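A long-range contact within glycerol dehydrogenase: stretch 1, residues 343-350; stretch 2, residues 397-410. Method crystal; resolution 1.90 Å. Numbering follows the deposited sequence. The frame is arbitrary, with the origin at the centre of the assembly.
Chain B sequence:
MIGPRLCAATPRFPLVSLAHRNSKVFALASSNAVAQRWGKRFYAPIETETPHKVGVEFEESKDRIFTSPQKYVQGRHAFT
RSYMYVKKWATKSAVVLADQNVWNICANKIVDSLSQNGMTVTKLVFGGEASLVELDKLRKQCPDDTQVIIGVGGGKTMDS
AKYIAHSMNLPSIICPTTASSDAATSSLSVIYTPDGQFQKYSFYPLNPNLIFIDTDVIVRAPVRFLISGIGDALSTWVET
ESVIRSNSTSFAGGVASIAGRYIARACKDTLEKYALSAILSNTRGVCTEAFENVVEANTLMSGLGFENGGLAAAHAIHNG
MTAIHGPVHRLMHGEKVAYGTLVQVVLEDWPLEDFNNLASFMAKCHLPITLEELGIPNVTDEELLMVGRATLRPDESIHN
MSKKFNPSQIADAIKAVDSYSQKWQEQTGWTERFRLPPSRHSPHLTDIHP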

ATOM      1  N   VAL B 343     -21.656 -22.074  -9.920  1.00 10.30           N
ATOM      2  CA  VAL B 343     -22.626 -22.590  -8.966  1.00 10.31           C
ATOM      3  C   VAL B 343     -21.899 -22.876  -7.651  1.00 10.41           C
ATOM      4  O   VAL B 343     -22.428 -22.591  -6.573  1.00 10.59           O
ATOM      5  CB  VAL B 343     -23.301 -23.890  -9.471  1.00 10.21           C
ATOM      6  CG1 VAL B 343     -24.287 -24.402  -8.421  1.00 10.14           C
ATOM      7  CG2 VAL B 343     -24.042 -23.620 -10.789  1.00 10.03           C
ATOM      8  N   GLN B 344     -20.689 -23.428  -7.728  1.00 10.21           N
ATOM      9  CA  GLN B 344     -19.945 -23.704  -6.496  1.00 10.23           C
ATOM     10  C   GLN B 344     -19.649 -22.394  -5.776  1.00 10.13           C
ATOM     11  O   GLN B 344     -19.627 -22.345  -4.550  1.00  9.77           O
ATOM     12  CB  GLN B 344     -18.622 -24.444  -6.760  1.00 10.10           C
ATOM     13  CG  GLN B 344     -17.857 -24.698  -5.447  1.00 10.72           C
ATOM     14  CD  GLN B 344     -16.744 -25.722  -5.559  1.00 10.92           C
ATOM     15  OE1 GLN B 344     -16.827 -26.665  -6.347  1.00 11.08           O
ATOM     16  NE2 GLN B 344     -15.704 -25.556  -4.740  1.00 10.77           N
ATOM     17  N   VAL B 345     -19.425 -21.332  -6.545  1.00 10.14           N
ATOM     18  CA  VAL B 345     -19.140 -20.020  -5.971  1.00 10.37           C
ATOM     19  C   VAL B 345     -20.343 -19.530  -5.173  1.00 10.13           C
ATOM     20  O   VAL B 345     -20.192 -18.867  -4.143  1.00 10.01           O
ATOM     21  CB  VAL B 345     -18.784 -19.000  -7.082  1.00 10.80           C
ATOM     22  CG1 VAL B 345     -18.873 -17.585  -6.553  1.00 11.33           C
ATOM     23  CG2 VAL B 345     -17.373 -19.280  -7.588  1.00 11.31           C
ATOM     24  N   VAL B 346     -21.537 -19.857  -5.653  1.00  9.77           N
ATOM     25  CA  VAL B 346     -22.751 -19.472  -4.955  1.00  9.73           C
ATOM     26  C   VAL B 346     -22.865 -20.310  -3.681  1.00  9.88           C
ATOM     27  O   VAL B 346     -23.198 -19.792  -2.613  1.00  9.84           O
ATOM     28  CB  VAL B 346     -23.998 -19.691  -5.850  1.00  9.69           C
ATOM     29  CG1 VAL B 346     -25.272 -19.403  -5.067  1.00  9.97           C
ATOM     30  CG2 VAL B 346     -23.914 -18.778  -7.069  1.00  9.72           C
ATOM     31  N   LEU B 347     -22.570 -21.605  -3.791  1.00 10.12           N
ATOM     32  CA  LEU B 347     -22.635 -22.498  -2.634  1.00 10.44           C
ATOM     33  C   LEU B 347     -21.573 -22.131  -1.596  1.00 10.71           C
ATOM     34  O   LEU B 347     -21.779 -22.325  -0.395  1.00 10.68           O
ATOM     35  CB  LEU B 347     -22.461 -23.957  -3.076  1.00 10.46           C
ATOM     36  CG  LEU B 347     -23.585 -24.516  -3.960  1.00 10.47           C
ATOM     37  CD1 LEU B 347     -23.260 -25.943  -4.374  1.00 10.70           C
ATOM     38  CD2 LEU B 347     -24.904 -24.477  -3.195  1.00 10.67           C
ATOM     39  N   GLU B 348     -20.441 -21.602  -2.053  1.00 10.85           N
ATOM     40  CA  GLU B 348     -19.384 -21.195  -1.131  1.00 11.75           C
ATOM     41  C   GLU B 348     -19.669 -19.814  -0.527  1.00 11.35           C
ATOM     42  O   GLU B 348     -18.941 -19.344   0.343  1.00 11.42           O
ATOM     43  CB  GLU B 348     -18.028 -21.194  -1.831  1.00 12.69           C
ATOM     44  CG  GLU B 348     -17.436 -22.587  -2.036  1.00 14.79           C
ATOM     45  CD  GLU B 348     -15.975 -22.532  -2.432  1.00 16.01           C
ATOM     46  OE1 GLU B 348     -15.230 -21.735  -1.823  1.00 17.36           O
ATOM     47  OE2 GLU B 348     -15.564 -23.278  -3.342  1.00 17.17           O
ATOM     48  N   ASP B 349     -20.730 -19.170  -0.998  1.00 11.08           N
ATOM     49  CA  ASP B 349     -21.146 -17.866  -0.485  1.00 11.13           C
ATOM     50  C   ASP B 349     -20.147 -16.724  -0.709  1.00 11.01           C
ATOM     51  O   ASP B 349     -19.939 -15.902   0.180  1.00 10.86           O
ATOM     52  CB  ASP B 349     -21.451 -17.979   1.014  1.00 11.30           C
ATOM     53  CG  ASP B 349     -22.411 -16.904   1.506  1.00 11.86           C
ATOM     54  OD1 ASP B 349     -22.291 -16.491   2.679  1.00 12.37           O
ATOM     55  OD2 ASP B 349     -23.294 -16.481   0.732  1.00 12.12           O
ATOM     56  N   TRP B 350     -19.520 -16.669  -1.881  1.00 10.68           N
ATOM     57  CA  TRP B 350     -18.589 -15.576  -2.161  1.00 10.78           C
ATOM     58  C   TRP B 350     -19.413 -14.300  -2.296  1.00 10.54           C
ATOM     59  O   TRP B 350     -20.555 -14.345  -2.747  1.00 10.62           O
ATOM     60  CB  TRP B 350     -17.877 -15.775  -3.500  1.00 11.03           C
ATOM     61  CG  TRP B 350     -16.859 -16.857  -3.572  1.00 11.49           C
ATOM     62  CD1 TRP B 350     -16.674 -17.884  -2.696  1.00 11.63           C
ATOM     63  CD2 TRP B 350     -15.919 -17.056  -4.633  1.00 11.90           C
ATOM     64  NE1 TRP B 350     -15.679 -18.718  -3.150  1.00 12.09           N
ATOM     65  CE2 TRP B 350     -15.198 -18.232  -4.338  1.00 12.06           C
ATOM     66  CE3 TRP B 350     -15.620 -16.354  -5.810  1.00 11.98           C
ATOM     67  CZ2 TRP B 350     -14.191 -18.727  -5.177  1.00 12.25           C
ATOM     68  CZ3 TRP B 350     -14.618 -16.848  -6.648  1.00 12.12           C
ATOM     69  CH2 TRP B 350     -13.918 -18.022  -6.323  1.00 12.30           C
TER
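Stretch 2 (397-410) SIHNMSKKFNPSQI

Stretch 1 is the end of a helix. Its last turn closes in a Schellman motif, with Asp 349 at positive phi (64°), and Trp 350 then leads away in an extended conformation. Stretch 2 runs beside the helix, roughly in its direction, from Ser 397 to Lys 403, then turns back to Ile 410. It opens with a 3-10 segment, runs through an extended link and enters a new helix at Pro 407. Together the two stretches bury 375 Å², and Leu 347 has the largest covered area of any residue in the contact.

Ser 397 begins the 3-10 segment and does not reach stretch 1. Ile 398 makes a peripheral apolar contact: its CB points sideways, but its CD1 comes to 4.4 Å from Leu 347 CD1. His 399 and Asn 400 are out of reach. The 3-10 turn is held by Asn 400 N to Ser 397 O at 3.0 Å and by Met 401 N to Ile 398 O at 3.2 Å.

From Met 401 to Asn 406 the backbone is largely extended, apart from Ser 402, which has helical phi/psi. Met 401 points toward stretch 1. Its CE lies 3.8 Å from Glu 348 CG and 4.2 Å from Gln 344 NE2. The two polar side chains it touches are joined to each other, Gln 344 NE2 donating to Glu 348 OE2 at 2.7 Å.

Ser 402 makes no contact. Lys 403 also points toward stretch 1, and its CA is 8.1 Å from that of Glu 348. Lys 403 NZ donates to Leu 347 O at 3.1 Å, the only direct hydrogen bond between the stretches. The ammonium group thus binds a main-chain carbonyl in the last turn of the helix. Water 1 adds a bridge: it donates to Glu 348 O at 2.8 Å and accepts from Lys 403 NZ at 3.2 Å.

Lys 404 is exposed and stays clear of stretch 1; its NZ donates to Met 401 O at 2.9 Å. Phe 405 turns back toward the helix. Its CZ is 3.8 Å from Leu 347 CB, and Leu 347 CD1 lies over one face of the ring.

Asn 406 caps the following helix, its OD1 accepting from Gln 409 N at 3.0 Å. Pro 407 and Ser 408 are out of reach. The backbone of Gln 409 approaches next, with its O 3.9 Å from Leu 347 CD2. Ile 410, after Ile 398 and Phe 405, is the third apolar side chain to meet Leu 347. Its CB points sideways, yet its CD1 comes to 3.8 Å from Leu 347 CD1.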

ATOM      1  N   SER B 397     -18.243 -35.975  -5.841  1.00 17.75           N
ATOM      2  CA  SER B 397     -17.160 -35.196  -5.255  1.00 16.99           C
ATOM      3  C   SER B 397     -17.613 -34.030  -4.381  1.00 16.57           C
ATOM      4  O   SER B 397     -16.817 -33.481  -3.622  1.00 16.25           O
ATOM      5  CB  SER B 397     -16.238 -34.676  -6.363  1.00 16.84           C
ATOM      6  OG  SER B 397     -16.952 -33.875  -7.291  1.00 16.69           O
ATOM      7  N   ILE B 398     -18.883 -33.647  -4.478  1.00 15.92           N
ATOM      8  CA  ILE B 398     -19.370 -32.528  -3.679  1.00 15.50           C
ATOM      9  C   ILE B 398     -19.260 -32.829  -2.178  1.00 15.40           C
ATOM     10  O   ILE B 398     -19.171 -31.917  -1.358  1.00 15.17           O
ATOM     11  CB  ILE B 398     -20.836 -32.170  -4.050  1.00 15.51           C
ATOM     12  CG1 ILE B 398     -21.237 -30.856  -3.381  1.00 15.58           C
ATOM     13  CG2 ILE B 398     -21.787 -33.289  -3.622  1.00 15.46           C
ATOM     14  CD1 ILE B 398     -22.523 -30.273  -3.919  1.00 15.44           C
ATOM     15  N   HIS B 399     -19.234 -34.109  -1.825  1.00 15.16           N
ATOM     16  CA  HIS B 399     -19.140 -34.497  -0.423  1.00 15.32           C
ATOM     17  C   HIS B 399     -17.769 -34.235   0.198  1.00 15.17           C
ATOM     18  O   HIS B 399     -17.586 -34.426   1.400  1.00 15.21           O
ATOM     19  CB  HIS B 399     -19.534 -35.965  -0.276  1.00 15.79           C
ATOM     20  CG  HIS B 399     -20.923 -36.251  -0.752  1.00 16.36           C
ATOM     21  ND1 HIS B 399     -22.038 -35.698  -0.160  1.00 16.87           N
ATOM     22  CD2 HIS B 399     -21.375 -36.975  -1.803  1.00 16.65           C
ATOM     23  CE1 HIS B 399     -23.117 -36.068  -0.826  1.00 16.84           C
ATOM     24  NE2 HIS B 399     -22.742 -36.842  -1.828  1.00 16.80           N
ATOM     25  N   ASN B 400     -16.806 -33.798  -0.614  1.00 15.09           N
ATOM     26  CA  ASN B 400     -15.473 -33.483  -0.093  1.00 15.12           C
ATOM     27  C   ASN B 400     -15.522 -32.136   0.621  1.00 14.82           C
ATOM     28  O   ASN B 400     -14.648 -31.817   1.426  1.00 14.87           O
ATOM     29  CB  ASN B 400     -14.429 -33.414  -1.221  1.00 15.46           C
ATOM     30  CG  ASN B 400     -14.079 -34.780  -1.781  1.00 16.12           C
ATOM     31  OD1 ASN B 400     -13.989 -35.759  -1.043  1.00 15.99           O
ATOM     32  ND2 ASN B 400     -13.863 -34.848  -3.093  1.00 16.30           N
ATOM     33  N   MET B 401     -16.549 -31.343   0.322  1.00 14.57           N
ATOM     34  CA  MET B 401     -16.708 -30.031   0.946  1.00 14.33           C
ATOM     35  C   MET B 401     -17.217 -30.175   2.377  1.00 14.45           C
ATOM     36  O   MET B 401     -18.072 -31.018   2.664  1.00 14.37           O
ATOM     37  CB  MET B 401     -17.682 -29.166   0.136  1.00 14.13           C
ATOM     38  CG  MET B 401     -17.174 -28.802  -1.248  1.00 14.38           C
ATOM     39  SD  MET B 401     -18.354 -27.866  -2.240  1.00 14.71           S
ATOM     40  CE  MET B 401     -18.249 -26.233  -1.485  1.00 14.57           C
ATOM     41  N   SER B 402     -16.686 -29.357   3.281  1.00 14.25           N
ATOM     42  CA  SER B 402     -17.113 -29.423   4.674  1.00 14.31           C
ATOM     43  C   SER B 402     -18.560 -28.931   4.799  1.00 14.12           C
ATOM     44  O   SER B 402     -19.304 -29.403   5.658  1.00 13.73           O
ATOM     45  CB  SER B 402     -16.175 -28.594   5.565  1.00 14.30           C
ATOM     46  OG  SER B 402     -16.155 -27.234   5.178  1.00 15.42           O
ATOM     47  N   LYS B 403     -18.956 -27.991   3.939  1.00 13.93           N
ATOM     48  CA  LYS B 403     -20.324 -27.477   3.951  1.00 14.07           C
ATOM     49  C   LYS B 403     -21.201 -28.512   3.242  1.00 14.12           C
ATOM     50  O   LYS B 403     -20.839 -29.010   2.179  1.00 13.99           O
ATOM     51  CB  LYS B 403     -20.410 -26.128   3.222  1.00 13.95           C
ATOM     52  CG  LYS B 403     -21.765 -25.425   3.388  1.00 14.31           C
ATOM     53  CD  LYS B 403     -21.833 -24.076   2.661  1.00 14.23           C
ATOM     54  CE  LYS B 403     -20.868 -23.053   3.257  1.00 14.44           C
ATOM     55  NZ  LYS B 403     -20.956 -21.730   2.564  1.00 14.19           N
ATOM     56  N   LYS B 404     -22.348 -28.834   3.831  1.00 14.24           N
ATOM     57  CA  LYS B 404     -23.242 -29.837   3.255  1.00 14.42           C
ATOM     58  C   LYS B 404     -24.491 -29.222   2.631  1.00 14.40           C
ATOM     59  O   LYS B 404     -24.954 -28.163   3.066  1.00 14.24           O
ATOM     60  CB  LYS B 404     -23.632 -30.851   4.332  1.00 14.67           C
ATOM     61  CG  LYS B 404     -22.432 -31.506   5.016  1.00 14.89           C
ATOM     62  CD  LYS B 404     -21.513 -32.175   3.997  1.00 15.28           C
ATOM     63  CE  LYS B 404     -20.266 -32.757   4.651  1.00 15.06           C
ATOM     64  NZ  LYS B 404     -19.366 -33.369   3.634  1.00 15.10           N
ATOM     65  N   PHE B 405     -25.047 -29.904   1.630  1.00 14.24           N
ATOM     66  CA  PHE B 405     -26.214 -29.392   0.923  1.00 14.29           C
ATOM     67  C   PHE B 405     -27.333 -30.389   0.657  1.00 14.55           C
ATOM     68  O   PHE B 405     -27.137 -31.603   0.732  1.00 14.73           O
ATOM     69  CB  PHE B 405     -25.774 -28.816  -0.425  1.00 14.10           C
ATOM     70  CG  PHE B 405     -24.558 -27.947  -0.343  1.00 13.75           C
ATOM     71  CD1 PHE B 405     -23.293 -28.474  -0.575  1.00 13.70           C
ATOM     72  CD2 PHE B 405     -24.674 -26.601  -0.009  1.00 13.73           C
ATOM     73  CE1 PHE B 405     -22.155 -27.669  -0.473  1.00 13.48           C
ATOM     74  CE2 PHE B 405     -23.542 -25.788   0.095  1.00 13.55           C
ATOM     75  CZ  PHE B 405     -22.281 -26.327  -0.139  1.00 13.26           C
ATOM     76  N   ASN B 406     -28.513 -29.859   0.340  1.00 14.72           N
ATOM     77  CA  ASN B 406     -29.656 -30.691  -0.010  1.00 14.90           C
ATOM     78  C   ASN B 406     -30.011 -30.321  -1.452  1.00 14.70           C
ATOM     79  O   ASN B 406     -29.555 -29.301  -1.966  1.00 14.63           O
ATOM     80  CB  ASN B 406     -30.848 -30.473   0.946  1.00 15.20           C
ATOM     81  CG  ASN B 406     -31.335 -29.038   0.985  1.00 15.63           C
ATOM     82  OD1 ASN B 406     -31.589 -28.421  -0.049  1.00 16.21           O
ATOM     83  ND2 ASN B 406     -31.489 -28.505   2.190  1.00 15.90           N
ATOM     84  N   PRO B 407     -30.815 -31.150  -2.130  1.00 14.61           N
ATOM     85  CA  PRO B 407     -31.185 -30.861  -3.520  1.00 14.52           C
ATOM     86  C   PRO B 407     -31.727 -29.459  -3.819  1.00 14.46           C
ATOM     87  O   PRO B 407     -31.341 -28.846  -4.821  1.00 14.30           O
ATOM     88  CB  PRO B 407     -32.196 -31.962  -3.838  1.00 14.73           C
ATOM     89  CG  PRO B 407     -31.680 -33.115  -3.016  1.00 14.54           C
ATOM     90  CD  PRO B 407     -31.379 -32.443  -1.697  1.00 14.48           C
ATOM     91  N   SER B 408     -32.612 -28.945  -2.967  1.00 14.24           N
ATOM     92  CA  SER B 408     -33.180 -27.624  -3.208  1.00 14.14           C
ATOM     93  C   SER B 408     -32.106 -26.539  -3.202  1.00 13.88           C
ATOM     94  O   SER B 408     -32.231 -25.543  -3.914  1.00 13.43           O
ATOM     95  CB  SER B 408     -34.275 -27.297  -2.176  1.00 14.42           C
ATOM     96  OG  SER B 408     -33.738 -26.999  -0.899  1.00 15.85           O
ATOM     97  N   GLN B 409     -31.052 -26.725  -2.409  1.00 13.58           N
ATOM     98  CA  GLN B 409     -29.974 -25.741  -2.362  1.00 13.46           C
ATOM     99  C   GLN B 409     -29.180 -25.757  -3.659  1.00 13.23           C
ATOM    100  O   GLN B 409     -28.706 -24.718  -4.119  1.00 13.35           O
ATOM    101  CB  GLN B 409     -29.045 -26.006  -1.176  1.00 14.14           C
ATOM    102  CG  GLN B 409     -29.676 -25.682   0.169  1.00 15.03           C
ATOM    103  CD  GLN B 409     -28.760 -26.009   1.326  1.00 15.79           C
ATOM    104  OE1 GLN B 409     -28.357 -27.157   1.504  1.00 15.99           O
ATOM    105  NE2 GLN B 409     -28.424 -25.000   2.123  1.00 16.50           N
ATOM    106  N   ILE B 410     -29.031 -26.936  -4.252  1.00 12.82           N
ATOM    107  CA  ILE B 410     -28.311 -27.045  -5.514  1.00 12.54           C
ATOM    108  C   ILE B 410     -29.152 -26.362  -6.593  1.00 12.25           C
ATOM    109  O   ILE B 410     -28.653 -25.542  -7.372  1.00 12.02           O
ATOM    110  CB  ILE B 410     -28.085 -28.520  -5.904  1.00 12.53           C
ATOM    111  CG1 ILE B 410     -27.318 -29.241  -4.791  1.00 12.85           C
ATOM    112  CG2 ILE B 410     -27.332 -28.599  -7.227  1.00 12.72           C
ATOM    113  CD1 ILE B 410     -26.011 -28.573  -4.400  1.00 13.23           C
TER
HETATM  114  O   HOH W   1     -17.929 -20.748   2.551  1.00 38.71           O